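Local atomic coordinates of adhesion and penetration protein autotransporter (Haemophilus influenzae, PDB entry 3SYJ), a protein that promotes adherence to and invasion of host cells, self-associates in bacterial aggregation, and is probably a serine protease. Residues K490-T495 with V512-N517; A499-H504 with I537-W542; K464-D469 with H485-K490. All blocks are in the same frame, centred on the assembly; numbering follows the deposited sequence.

Contact 1. Residues K490-T495 with V512-N517; sequences KRIQNT and VTITGN
K490 meets the turn at T515 and G516 with the near half of its side chain, which shows how a long side chain can contribute packing at its root and charge at its tip. CB lies 3.4 Å from G516 O. CG is turned anti to the carbonyl carbon (chi1 -66°) and sits 4.0 Å from T515 OG1, a packing approach only, since that hydroxyl is hydrogen-bonded to F489 O. From there the extended chain of CD and CE leads away from residues 512-517 and carries NZ to D469, its salt-bridge partner. In the backbone, G516 N gives a weak hydrogen bond to K490 O, 2.8 Å long but strongly bent (121°). G516 itself has positive phi, which turns the chain just after strand 510-514.

Further along, the two isoleucines touch by their outermost methyls, I492 CD1 and I514 CD1 being 3.7 Å apart, and their side chains cross at about a right angle. R491 lays its methylene groups beside the N517 amide, while its guanidinium forms salt bridges with D90, in the N-terminal peptidase region, and with D532.

In this beta-helix passenger domain the buried part of the contact lies beside strand 536-539, whose I537 meets R491, I514 and N517. I492 also packs on I501 of strand 499-502, and the 510-514 strand pairs with 487-489 on one flank and 555-559 on the other.

Contact 2. Residues A499-H504 with I537-W542; sequences AMIVNH and IAYNGW
W542 O is gripped by two donors that come from opposite faces of its carbonyl plane. I501 N reaches it across the contact at 2.9 Å in an almost straight bond (177° at the hydrogen), tilted modestly from that plane. From within its own segment, Y539 OH donates a hydrogen bond to W542 O at 2.8 Å and stands well above the plane. A second main-chain bond, W542 N to A499 O at 2.7 Å, completes the pair of bonds that flank M500, and M500 and W542 form a parallel beta bridge.

On the side chains' common face of that bridge the two residues lie side by side and point the same way, M500 CG being 3.9 Å from W542 CB. Y539 CG lies anti to the backbone N (chi1 179°), and the ring beyond it reaches A499 and I501. A499 CB comes within 4.0 Å of Y539 CE1, and I501 CG1 within 3.4 Å of Y539 OH. G541 N lies above the centre of one face of the Y539 ring, and G541 CA makes a CA-H...O contact of 3.1 Å with A499 O.

Chemically, the junction between strands 499-502 and 542-543 is made chiefly by main-chain bonds, with one buried hydroxyl satisfied by a carbonyl; G541 has no CB to crowd A499 O. The two donors on W542 O would be expected to polarise its peptide group.

Contact 3. Residues K464-D469 with H485-K490; sequences KQFDTD and HSLTFK
T468 spends its small side chain on three partners at once, and it has the largest area buried here. Its OG1 donates to T488 O at 2.8 Å, in the plane of that carbonyl. A chi1 of 63° sets OG1 between the backbone N and the carbonyl carbon, from where it can face strand 487-489. CB lies over one face of the F489 ring in a CH-pi contact, 4.1 Å from the centroid and 26° off the ring normal. The methyl branch, CG2, comes within 4.1 Å of L487 CD2, the two side chains sliding past each other in opposite directions. T468 O also approaches the ring, lying 3.6 Å from F489 CD1.

D469 comes next in buried area and supplies the charge. Its OD2 accepts from K490 NZ at 2.9 Å through the syn lone pair, the side facing the other carboxylate oxygen, in a salt bridge at the surface. The two side chains cross at about a right angle, and the carboxylate also rests against the lysine methylenes, with OD1 3.8 Å from K490 CD. An Asx turn shapes the backbone that presents these groups: D469 N donates to D467 OD1 at 3.1 Å, from above the plane of the D467 carboxylate. Away from the charged end, F466 adds an apolar touch through CZ to L487.

The segment 464-469 is part of the loop that leads from strand 455-460 to strand 471-473, and it lies alongside strand 487-489 without forming a beta bridge to it. F466 and L487 both reach back to L460, while the other flank of strand 487-489 pairs in parallel with strand 510-514, its F489 packing on V512.

Overall arrangement
Along the chain, contact 3 closes first, bringing 485-490 back against the loop 464-469 after the strands 471-473 and 478-481. Contact 1 follows in series and shares K490 with it: the chain runs through strands 493-494 and 499-502 before 512-517 returns to 490-495. Contact 2 opens inside that loop, at 499-504, and closes beyond it, at 537-542, so contacts 1 and 2 cross, with I537 packing against K490 O between them. Together they tie successive parts of the beta-helix: contact 3 binds a loop to strand 487-489, contact 1 joins the chain leaving that strand to the end of strand 510-514 and the turn after it, and contact 2 links strand 499-502 to strand 542-543.

Contact 1. Residues K490-T495 with V512-N517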
ATOM      1  N   LYS A 490       0.148  41.028  21.673  1.00 20.51           N
ATOM      2  CA  LYS A 490       1.462  41.423  21.186  1.00 22.12           C
ATOM      3  C   LYS A 490       2.473  40.453  21.787  1.00 19.27           C
ATOM      4  O   LYS A 490       3.142  39.716  21.065  1.00 19.97           O
ATOM      5  CB  LYS A 490       1.769  42.863  21.577  1.00 25.21           C
ATOM      6  CG  LYS A 490       0.845  43.858  20.904  1.00 27.64           C
ATOM      7  CD  LYS A 490       0.982  45.245  21.504  1.00 33.58           C
ATOM      8  CE  LYS A 490      -0.130  46.162  21.018  1.00 43.63           C
ATOM      9  NZ  LYS A 490      -0.368  47.272  21.980  1.00 45.40           N
ATOM     10  N   ARG A 491       2.563  40.446  23.113  1.00 17.48           N
ATOM     11  CA  ARG A 491       3.210  39.352  23.830  1.00 18.97           C
ATOM     12  C   ARG A 491       2.308  38.880  24.968  1.00 20.40           C
ATOM     13  O   ARG A 491       1.539  39.665  25.534  1.00 22.77           O
ATOM     14  CB  ARG A 491       4.585  39.762  24.370  1.00 18.70           C
ATOM     15  CG  ARG A 491       4.589  40.995  25.246  1.00 21.28           C
ATOM     16  CD  ARG A 491       6.004  41.323  25.760  1.00 24.91           C
ATOM     17  NE  ARG A 491       6.251  40.643  27.018  1.00 23.70           N
ATOM     18  CZ  ARG A 491       6.059  41.191  28.211  1.00 21.24           C
ATOM     19  NH1 ARG A 491       5.648  42.447  28.324  1.00 15.73           N
ATOM     20  NH2 ARG A 491       6.288  40.479  29.297  1.00 18.59           N
ATOM     21  N   ILE A 492       2.382  37.596  25.297  1.00 18.95           N
ATOM     22  CA  ILE A 492       1.635  37.084  26.435  1.00 16.19           C
ATOM     23  C   ILE A 492       2.522  37.152  27.672  1.00 17.34           C
ATOM     24  O   ILE A 492       3.632  36.632  27.670  1.00 20.97           O
ATOM     25  CB  ILE A 492       1.159  35.632  26.203  1.00 17.72           C
ATOM     26  CG1 ILE A 492       0.392  35.517  24.882  1.00 18.61           C
ATOM     27  CG2 ILE A 492       0.269  35.162  27.348  1.00 12.25           C
ATOM     28  CD1 ILE A 492       0.128  34.081  24.466  1.00 13.93           C
ATOM     29  N   GLN A 493       2.051  37.820  28.718  1.00 18.81           N
ATOM     30  CA  GLN A 493       2.766  37.822  29.986  1.00 15.58           C
ATOM     31  C   GLN A 493       2.556  36.483  30.665  1.00 17.40           C
ATOM     32  O   GLN A 493       1.426  36.095  30.968  1.00 14.61           O
ATOM     33  CB  GLN A 493       2.263  38.935  30.889  1.00 14.72           C
ATOM     34  CG  GLN A 493       2.469  40.312  30.326  1.00 15.17           C
ATOM     35  CD  GLN A 493       2.266  41.371  31.378  1.00 18.72           C
ATOM     36  OE1 GLN A 493       3.028  41.454  32.336  1.00 18.27           O
ATOM     37  NE2 GLN A 493       1.225  42.186  31.210  1.00 22.44           N
ATOM     38  N   ASN A 494       3.648  35.771  30.889  1.00 13.22           N
ATOM     39  CA  ASN A 494       3.570  34.474  31.523  1.00 14.12           C
ATOM     40  C   ASN A 494       4.866  34.223  32.267  1.00 16.75           C
ATOM     41  O   ASN A 494       5.917  34.716  31.867  1.00 14.36           O
ATOM     42  CB  ASN A 494       3.319  33.376  30.485  1.00 14.89           C
ATOM     43  CG  ASN A 494       4.484  33.200  29.531  1.00 14.41           C
ATOM     44  OD1 ASN A 494       4.739  34.059  28.681  1.00 17.75           O
ATOM     45  ND2 ASN A 494       5.192  32.084  29.659  1.00 12.33           N
ATOM     46  N   THR A 495       4.768  33.460  33.350  1.00 17.79           N
ATOM     47  CA  THR A 495       5.895  33.176  34.235  1.00 16.87           C
ATOM     48  C   THR A 495       6.441  31.753  34.078  1.00 20.14           C
ATOM     49  O   THR A 495       7.654  31.547  34.154  1.00 15.43           O
ATOM     50  CB  THR A 495       5.510  33.397  35.725  1.00 16.05           C
ATOM     51  OG1 THR A 495       5.469  34.799  36.010  1.00 22.31           O
ATOM     52  CG2 THR A 495       6.530  32.748  36.647  1.00 23.25           C
ATOM     53  N   VAL A 512      -6.154  32.251  18.957  1.00 20.30           N
ATOM     54  CA  VAL A 512      -5.225  33.173  19.590  1.00 20.97           C
ATOM     55  C   VAL A 512      -4.200  33.605  18.556  1.00 21.04           C
ATOM     56  O   VAL A 512      -3.523  32.776  17.948  1.00 19.15           O
ATOM     57  CB  VAL A 512      -4.477  32.539  20.787  1.00 24.21           C
ATOM     58  CG1 VAL A 512      -3.666  33.597  21.530  1.00 19.87           C
ATOM     59  CG2 VAL A 512      -5.441  31.869  21.735  1.00 21.60           C
ATOM     60  N   THR A 513      -4.092  34.909  18.348  1.00 20.27           N
ATOM     61  CA  THR A 513      -3.075  35.443  17.457  1.00 20.03           C
ATOM     62  C   THR A 513      -1.991  36.133  18.283  1.00 18.31           C
ATOM     63  O   THR A 513      -2.287  36.873  19.215  1.00 16.99           O
ATOM     64  CB  THR A 513      -3.699  36.413  16.426  1.00 20.18           C
ATOM     65  OG1 THR A 513      -4.742  35.734  15.712  1.00 19.93           O
ATOM     66  CG2 THR A 513      -2.654  36.924  15.434  1.00 16.64           C
ATOM     67  N   ILE A 514      -0.734  35.856  17.955  1.00 18.54           N
ATOM     68  CA  ILE A 514       0.397  36.525  18.581  1.00 19.19           C
ATOM     69  C   ILE A 514       1.147  37.313  17.513  1.00 21.72           C
ATOM     70  O   ILE A 514       1.570  36.748  16.502  1.00 22.14           O
ATOM     71  CB  ILE A 514       1.336  35.519  19.267  1.00 18.56           C
ATOM     72  CG1 ILE A 514       0.599  34.815  20.412  1.00 16.60           C
ATOM     73  CG2 ILE A 514       2.577  36.219  19.797  1.00 18.07           C
ATOM     74  CD1 ILE A 514       1.325  33.614  20.963  1.00 13.76           C
ATOM     75  N   THR A 515       1.284  38.622  17.724  1.00 19.13           N
ATOM     76  CA  THR A 515       1.886  39.504  16.718  1.00 20.58           C
ATOM     77  C   THR A 515       3.298  39.990  17.070  1.00 23.33           C
ATOM     78  O   THR A 515       3.983  40.582  16.238  1.00 27.28           O
ATOM     79  CB  THR A 515       0.998  40.733  16.449  1.00 22.73           C
ATOM     80  OG1 THR A 515       0.821  41.474  17.667  1.00 22.22           O
ATOM     81  CG2 THR A 515      -0.366  40.293  15.925  1.00 19.33           C
ATOM     82  N   GLY A 516       3.735  39.736  18.297  1.00 19.91           N
ATOM     83  CA  GLY A 516       5.055  40.155  18.725  1.00 25.10           C
ATOM     84  C   GLY A 516       5.060  41.602  19.174  1.00 22.18           C
ATOM     85  O   GLY A 516       4.045  42.287  19.089  1.00 22.55           O
ATOM     86  N   ASN A 517       6.202  42.066  19.664  1.00 21.84           N
ATOM     87  CA  ASN A 517       6.308  43.429  20.155  1.00 27.71           C
ATOM     88  C   ASN A 517       6.148  44.425  19.017  1.00 27.54           C
ATOM     89  O   ASN A 517       6.676  44.227  17.921  1.00 27.17           O
ATOM     90  CB  ASN A 517       7.640  43.653  20.876  1.00 22.70           C
ATOM     91  CG  ASN A 517       7.690  42.972  22.226  1.00 24.02           C
ATOM     92  OD1 ASN A 517       8.713  42.417  22.618  1.00 25.54           O
ATOM     93  ND2 ASN A 517       6.580  43.011  22.948  1.00 23.41           N
TER

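Contact 2. Residues A499-H504 with I537-W542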
ATOM      1  N   ALA A 499       0.903  28.384  32.957  1.00 17.45           N
ATOM      2  CA  ALA A 499       0.093  29.162  32.028  1.00 13.34           C
ATOM      3  C   ALA A 499      -0.620  28.248  31.030  1.00 14.75           C
ATOM      4  O   ALA A 499       0.022  27.482  30.315  1.00 15.01           O
ATOM      5  CB  ALA A 499       0.954  30.169  31.299  1.00 11.36           C
ATOM      6  N   MET A 500      -1.948  28.328  30.973  1.00 14.55           N
ATOM      7  CA  MET A 500      -2.705  27.537  30.004  1.00 14.34           C
ATOM      8  C   MET A 500      -3.743  28.354  29.271  1.00 13.38           C
ATOM      9  O   MET A 500      -4.575  29.030  29.882  1.00 15.48           O
ATOM     10  CB  MET A 500      -3.373  26.335  30.665  1.00 14.03           C
ATOM     11  CG  MET A 500      -2.388  25.337  31.227  1.00 21.74           C
ATOM     12  SD  MET A 500      -3.141  23.955  32.102  1.00 25.86           S
ATOM     13  CE  MET A 500      -1.684  23.306  32.921  1.00 29.35           C
ATOM     14  N   ILE A 501      -3.688  28.293  27.948  1.00 14.85           N
ATOM     15  CA  ILE A 501      -4.732  28.883  27.132  1.00 14.09           C
ATOM     16  C   ILE A 501      -5.531  27.768  26.486  1.00 16.81           C
ATOM     17  O   ILE A 501      -4.976  26.939  25.766  1.00 18.89           O
ATOM     18  CB  ILE A 501      -4.158  29.834  26.099  1.00 15.12           C
ATOM     19  CG1 ILE A 501      -3.357  30.924  26.824  1.00 14.46           C
ATOM     20  CG2 ILE A 501      -5.275  30.422  25.229  1.00 13.59           C
ATOM     21  CD1 ILE A 501      -3.058  32.129  25.977  1.00 14.44           C
ATOM     22  N   VAL A 502      -6.830  27.739  26.771  1.00 15.61           N
ATOM     23  CA  VAL A 502      -7.692  26.641  26.333  1.00 23.39           C
ATOM     24  C   VAL A 502      -9.029  27.146  25.783  1.00 19.60           C
ATOM     25  O   VAL A 502      -9.339  28.336  25.865  1.00 19.85           O
ATOM     26  CB  VAL A 502      -7.974  25.634  27.488  1.00 19.40           C
ATOM     27  CG1 VAL A 502      -6.663  25.144  28.116  1.00 18.41           C
ATOM     28  CG2 VAL A 502      -8.879  26.255  28.543  1.00 18.36           C
ATOM     29  N   ASN A 503      -9.802  26.233  25.205  1.00 21.10           N
ATOM     30  CA  ASN A 503     -11.169  26.521  24.780  1.00 21.43           C
ATOM     31  C   ASN A 503     -12.063  25.370  25.184  1.00 20.29           C
ATOM     32  O   ASN A 503     -12.061  24.327  24.535  1.00 23.17           O
ATOM     33  CB  ASN A 503     -11.254  26.739  23.267  1.00 19.95           C
ATOM     34  CG  ASN A 503     -12.681  26.972  22.790  1.00 22.14           C
ATOM     35  OD1 ASN A 503     -13.539  27.389  23.566  1.00 19.32           O
ATOM     36  ND2 ASN A 503     -12.935  26.713  21.509  1.00 14.60           N
ATOM     37  N   HIS A 504     -12.818  25.551  26.261  1.00 18.27           N
ATOM     38  CA  HIS A 504     -13.690  24.488  26.742  1.00 22.37           C
ATOM     39  C   HIS A 504     -15.027  24.447  26.015  1.00 25.64           C
ATOM     40  O   HIS A 504     -15.872  23.614  26.321  1.00 21.33           O
ATOM     41  CB  HIS A 504     -13.924  24.611  28.247  1.00 22.87           C
ATOM     42  CG  HIS A 504     -12.731  24.239  29.070  1.00 28.55           C
ATOM     43  ND1 HIS A 504     -12.544  24.690  30.360  1.00 29.74           N
ATOM     44  CD2 HIS A 504     -11.656  23.471  28.778  1.00 23.00           C
ATOM     45  CE1 HIS A 504     -11.409  24.202  30.829  1.00 27.44           C
ATOM     46  NE2 HIS A 504     -10.849  23.464  29.890  1.00 25.45           N
ATOM     47  N   ILE A 537      10.079  37.008  21.946  1.00 19.99           N
ATOM     48  CA  ILE A 537       9.108  36.834  23.013  1.00 19.17           C
ATOM     49  C   ILE A 537       8.941  35.347  23.225  1.00 19.27           C
ATOM     50  O   ILE A 537       9.307  34.552  22.363  1.00 18.97           O
ATOM     51  CB  ILE A 537       7.742  37.468  22.686  1.00 16.78           C
ATOM     52  CG1 ILE A 537       7.092  36.782  21.480  1.00 19.22           C
ATOM     53  CG2 ILE A 537       7.902  38.956  22.451  1.00 20.46           C
ATOM     54  CD1 ILE A 537       5.778  37.413  21.032  1.00 16.84           C
ATOM     55  N   ALA A 538       8.398  34.961  24.371  1.00 14.32           N
ATOM     56  CA  ALA A 538       8.323  33.552  24.693  1.00 13.71           C
ATOM     57  C   ALA A 538       7.056  33.225  25.455  1.00 15.57           C
ATOM     58  O   ALA A 538       6.479  34.080  26.125  1.00 15.78           O
ATOM     59  CB  ALA A 538       9.550  33.136  25.501  1.00 15.10           C
ATOM     60  N   TYR A 539       6.627  31.977  25.344  1.00 12.21           N
ATOM     61  CA  TYR A 539       5.485  31.502  26.094  1.00 13.69           C
ATOM     62  C   TYR A 539       5.868  30.179  26.740  1.00 15.04           C
ATOM     63  O   TYR A 539       6.122  29.196  26.051  1.00 12.45           O
ATOM     64  CB  TYR A 539       4.280  31.319  25.163  1.00 12.19           C
ATOM     65  CG  TYR A 539       3.035  30.810  25.855  1.00 16.79           C
ATOM     66  CD1 TYR A 539       2.360  31.604  26.774  1.00 13.66           C
ATOM     67  CD2 TYR A 539       2.521  29.542  25.575  1.00 14.74           C
ATOM     68  CE1 TYR A 539       1.218  31.147  27.409  1.00 13.92           C
ATOM     69  CE2 TYR A 539       1.374  29.075  26.206  1.00 11.69           C
ATOM     70  CZ  TYR A 539       0.729  29.886  27.123  1.00 15.21           C
ATOM     71  OH  TYR A 539      -0.410  29.455  27.771  1.00 15.63           O
ATOM     72  N   ASN A 540       5.913  30.162  28.068  1.00 15.51           N
ATOM     73  CA  ASN A 540       6.341  28.981  28.811  1.00 13.70           C
ATOM     74  C   ASN A 540       5.234  27.952  29.037  1.00 17.31           C
ATOM     75  O   ASN A 540       5.488  26.862  29.562  1.00 17.26           O
ATOM     76  CB  ASN A 540       6.891  29.402  30.174  1.00 18.18           C
ATOM     77  CG  ASN A 540       8.193  30.161  30.071  1.00 18.01           C
ATOM     78  OD1 ASN A 540       8.383  30.973  29.164  1.00 14.83           O
ATOM     79  ND2 ASN A 540       9.105  29.900  31.006  1.00 18.56           N
ATOM     80  N   GLY A 541       4.008  28.293  28.646  1.00 15.24           N
ATOM     81  CA  GLY A 541       2.847  27.500  29.014  1.00 14.38           C
ATOM     82  C   GLY A 541       2.272  26.586  27.946  1.00 19.61           C
ATOM     83  O   GLY A 541       2.974  26.155  27.021  1.00 16.94           O
ATOM     84  N   TRP A 542       0.979  26.293  28.094  1.00 16.13           N
ATOM     85  CA  TRP A 542       0.256  25.376  27.219  1.00 16.86           C
ATOM     86  C   TRP A 542      -0.785  26.064  26.333  1.00 15.52           C
ATOM     87  O   TRP A 542      -1.424  27.037  26.746  1.00 16.37           O
ATOM     88  CB  TRP A 542      -0.441  24.284  28.046  1.00 14.84           C
ATOM     89  CG  TRP A 542       0.477  23.181  28.437  1.00 18.69           C
ATOM     90  CD1 TRP A 542       1.272  23.132  29.544  1.00 18.50           C
ATOM     91  CD2 TRP A 542       0.716  21.970  27.715  1.00 15.92           C
ATOM     92  NE1 TRP A 542       1.990  21.966  29.557  1.00 20.90           N
ATOM     93  CE2 TRP A 542       1.669  21.233  28.444  1.00 18.08           C
ATOM     94  CE3 TRP A 542       0.220  21.438  26.522  1.00 16.53           C
ATOM     95  CZ2 TRP A 542       2.136  19.986  28.024  1.00 17.91           C
ATOM     96  CZ3 TRP A 542       0.681  20.198  26.102  1.00 18.44           C
ATOM     97  CH2 TRP A 542       1.634  19.487  26.852  1.00 19.73           C
TER

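Contact 3. Residues K464-D469 with H485-K490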
ATOM      1  N   LYS A 464     -13.961  42.006  24.013  1.00 23.79           N
ATOM      2  CA  LYS A 464     -13.494  43.288  24.505  1.00 25.03           C
ATOM      3  C   LYS A 464     -13.745  43.478  25.992  1.00 22.29           C
ATOM      4  O   LYS A 464     -14.340  44.469  26.397  1.00 25.50           O
ATOM      5  CB  LYS A 464     -14.169  44.411  23.723  1.00 23.12           C
ATOM      6  CG  LYS A 464     -13.980  44.294  22.237  1.00 25.99           C
ATOM      7  CD  LYS A 464     -14.140  45.646  21.580  1.00 35.40           C
ATOM      8  CE  LYS A 464     -13.333  45.726  20.294  1.00 46.07           C
ATOM      9  NZ  LYS A 464     -12.776  47.100  20.084  1.00 54.56           N
ATOM     10  N   GLN A 465     -13.274  42.536  26.802  1.00 26.33           N
ATOM     11  CA  GLN A 465     -13.504  42.577  28.245  1.00 22.03           C
ATOM     12  C   GLN A 465     -12.317  43.157  28.988  1.00 21.15           C
ATOM     13  O   GLN A 465     -12.436  43.609  30.132  1.00 19.56           O
ATOM     14  CB  GLN A 465     -13.807  41.175  28.777  1.00 15.96           C
ATOM     15  CG  GLN A 465     -15.174  40.659  28.392  1.00 16.56           C
ATOM     16  CD  GLN A 465     -16.283  41.361  29.146  1.00 22.39           C
ATOM     17  OE1 GLN A 465     -17.255  41.854  28.553  1.00 25.48           O
ATOM     18  NE2 GLN A 465     -16.144  41.420  30.464  1.00 16.27           N
ATOM     19  N   PHE A 466     -11.166  43.124  28.333  1.00 21.54           N
ATOM     20  CA  PHE A 466      -9.939  43.606  28.933  1.00 21.74           C
ATOM     21  C   PHE A 466      -8.902  43.818  27.851  1.00 21.03           C
ATOM     22  O   PHE A 466      -9.026  43.306  26.742  1.00 18.14           O
ATOM     23  CB  PHE A 466      -9.400  42.595  29.947  1.00 15.10           C
ATOM     24  CG  PHE A 466      -9.059  41.266  29.341  1.00 19.23           C
ATOM     25  CD1 PHE A 466      -7.782  41.013  28.852  1.00 22.94           C
ATOM     26  CD2 PHE A 466     -10.015  40.270  29.242  1.00 18.00           C
ATOM     27  CE1 PHE A 466      -7.463  39.787  28.283  1.00 18.34           C
ATOM     28  CE2 PHE A 466      -9.704  39.048  28.674  1.00 20.92           C
ATOM     29  CZ  PHE A 466      -8.422  38.806  28.199  1.00 20.11           C
ATOM     30  N   ASP A 467      -7.868  44.570  28.201  1.00 20.01           N
ATOM     31  CA  ASP A 467      -6.749  44.842  27.320  1.00 21.34           C
ATOM     32  C   ASP A 467      -5.786  43.656  27.431  1.00 16.85           C
ATOM     33  O   ASP A 467      -5.292  43.354  28.508  1.00 17.67           O
ATOM     34  CB  ASP A 467      -6.098  46.163  27.762  1.00 24.02           C
ATOM     35  CG  ASP A 467      -4.888  46.554  26.923  1.00 34.29           C
ATOM     36  OD1 ASP A 467      -4.489  45.788  26.010  1.00 30.85           O
ATOM     37  OD2 ASP A 467      -4.334  47.646  27.189  1.00 36.55           O
ATOM     38  N   THR A 468      -5.536  42.966  26.324  1.00 16.93           N
ATOM     39  CA  THR A 468      -4.747  41.742  26.386  1.00 18.84           C
ATOM     40  C   THR A 468      -3.305  41.995  26.818  1.00 21.61           C
ATOM     41  O   THR A 468      -2.605  41.072  27.216  1.00 20.31           O
ATOM     42  CB  THR A 468      -4.766  40.956  25.065  1.00 18.89           C
ATOM     43  OG1 THR A 468      -4.162  41.734  24.032  1.00 17.39           O
ATOM     44  CG2 THR A 468      -6.200  40.594  24.672  1.00 21.36           C
ATOM     45  N   ASP A 469      -2.865  43.244  26.739  1.00 22.60           N
ATOM     46  CA  ASP A 469      -1.543  43.619  27.230  1.00 21.79           C
ATOM     47  C   ASP A 469      -1.515  43.653  28.753  1.00 19.19           C
ATOM     48  O   ASP A 469      -0.445  43.633  29.352  1.00 20.03           O
ATOM     49  CB  ASP A 469      -1.138  44.992  26.677  1.00 21.45           C
ATOM     50  CG  ASP A 469      -0.791  44.948  25.195  1.00 33.75           C
ATOM     51  OD1 ASP A 469      -0.593  43.828  24.658  1.00 38.77           O
ATOM     52  OD2 ASP A 469      -0.717  46.033  24.572  1.00 37.95           O
ATOM     53  N   HIS A 485     -14.183  32.397  22.025  1.00 21.36           N
ATOM     54  CA  HIS A 485     -13.852  33.763  21.634  1.00 19.69           C
ATOM     55  C   HIS A 485     -12.433  33.836  21.089  1.00 24.27           C
ATOM     56  O   HIS A 485     -11.648  32.908  21.255  1.00 29.10           O
ATOM     57  CB  HIS A 485     -14.004  34.707  22.827  1.00 19.09           C
ATOM     58  CG  HIS A 485     -15.422  34.919  23.253  1.00 21.36           C
ATOM     59  ND1 HIS A 485     -16.073  34.074  24.128  1.00 20.98           N
ATOM     60  CD2 HIS A 485     -16.316  35.881  22.923  1.00 19.96           C
ATOM     61  CE1 HIS A 485     -17.307  34.508  24.318  1.00 22.25           C
ATOM     62  NE2 HIS A 485     -17.479  35.604  23.601  1.00 22.04           N
ATOM     63  N   SER A 486     -12.096  34.943  20.440  1.00 24.49           N
ATOM     64  CA  SER A 486     -10.755  35.088  19.902  1.00 21.89           C
ATOM     65  C   SER A 486     -10.041  36.293  20.487  1.00 20.15           C
ATOM     66  O   SER A 486     -10.672  37.287  20.841  1.00 18.29           O
ATOM     67  CB  SER A 486     -10.794  35.159  18.378  1.00 22.58           C
ATOM     68  OG  SER A 486     -11.161  33.898  17.845  1.00 22.91           O
ATOM     69  N   LEU A 487      -8.723  36.182  20.605  1.00 21.97           N
ATOM     70  CA  LEU A 487      -7.905  37.245  21.167  1.00 19.50           C
ATOM     71  C   LEU A 487      -6.658  37.428  20.327  1.00 20.26           C
ATOM     72  O   LEU A 487      -6.184  36.484  19.696  1.00 19.38           O
ATOM     73  CB  LEU A 487      -7.480  36.900  22.593  1.00 17.27           C
ATOM     74  CG  LEU A 487      -8.569  36.704  23.642  1.00 19.34           C
ATOM     75  CD1 LEU A 487      -7.972  36.139  24.923  1.00 17.07           C
ATOM     76  CD2 LEU A 487      -9.279  38.026  23.905  1.00 17.25           C
ATOM     77  N   THR A 488      -6.140  38.650  20.317  1.00 17.65           N
ATOM     78  CA  THR A 488      -4.820  38.919  19.774  1.00 18.96           C
ATOM     79  C   THR A 488      -3.939  39.436  20.898  1.00 17.52           C
ATOM     80  O   THR A 488      -4.374  40.270  21.696  1.00 15.67           O
ATOM     81  CB  THR A 488      -4.864  39.996  18.683  1.00 17.55           C
ATOM     82  OG1 THR A 488      -5.634  39.522  17.579  1.00 24.85           O
ATOM     83  CG2 THR A 488      -3.460  40.321  18.204  1.00 17.02           C
ATOM     84  N   PHE A 489      -2.708  38.936  20.960  1.00 15.79           N
ATOM     85  CA  PHE A 489      -1.699  39.462  21.878  1.00 18.12           C
ATOM     86  C   PHE A 489      -0.520  40.035  21.096  1.00 19.88           C
ATOM     87  O   PHE A 489      -0.213  39.579  19.989  1.00 19.10           O
ATOM     88  CB  PHE A 489      -1.147  38.356  22.775  1.00 14.23           C
ATOM     89  CG  PHE A 489      -2.132  37.799  23.764  1.00 12.30           C
ATOM     90  CD1 PHE A 489      -2.128  38.233  25.078  1.00 16.28           C
ATOM     91  CD2 PHE A 489      -3.017  36.806  23.400  1.00 14.21           C
ATOM     92  CE1 PHE A 489      -3.012  37.710  26.004  1.00 17.51           C
ATOM     93  CE2 PHE A 489      -3.907  36.272  24.320  1.00 14.25           C
ATOM     94  CZ  PHE A 489      -3.903  36.723  25.623  1.00 17.80           C
ATOM     95  N   LYS A 490       0.148  41.028  21.673  1.00 20.51           N
ATOM     96  CA  LYS A 490       1.462  41.423  21.186  1.00 22.12           C
ATOM     97  C   LYS A 490       2.473  40.453  21.787  1.00 19.27           C
ATOM     98  O   LYS A 490       3.142  39.716  21.065  1.00 19.97           O
ATOM     99  CB  LYS A 490       1.769  42.863  21.577  1.00 25.21           C
ATOM    100  CG  LYS A 490       0.845  43.858  20.904  1.00 27.64           C
ATOM    101  CD  LYS A 490       0.982  45.245  21.504  1.00 33.58           C
ATOM    102  CE  LYS A 490      -0.130  46.162  21.018  1.00 43.63           C
ATOM    103  NZ  LYS A 490      -0.368  47.272  21.980  1.00 45.40           N
TER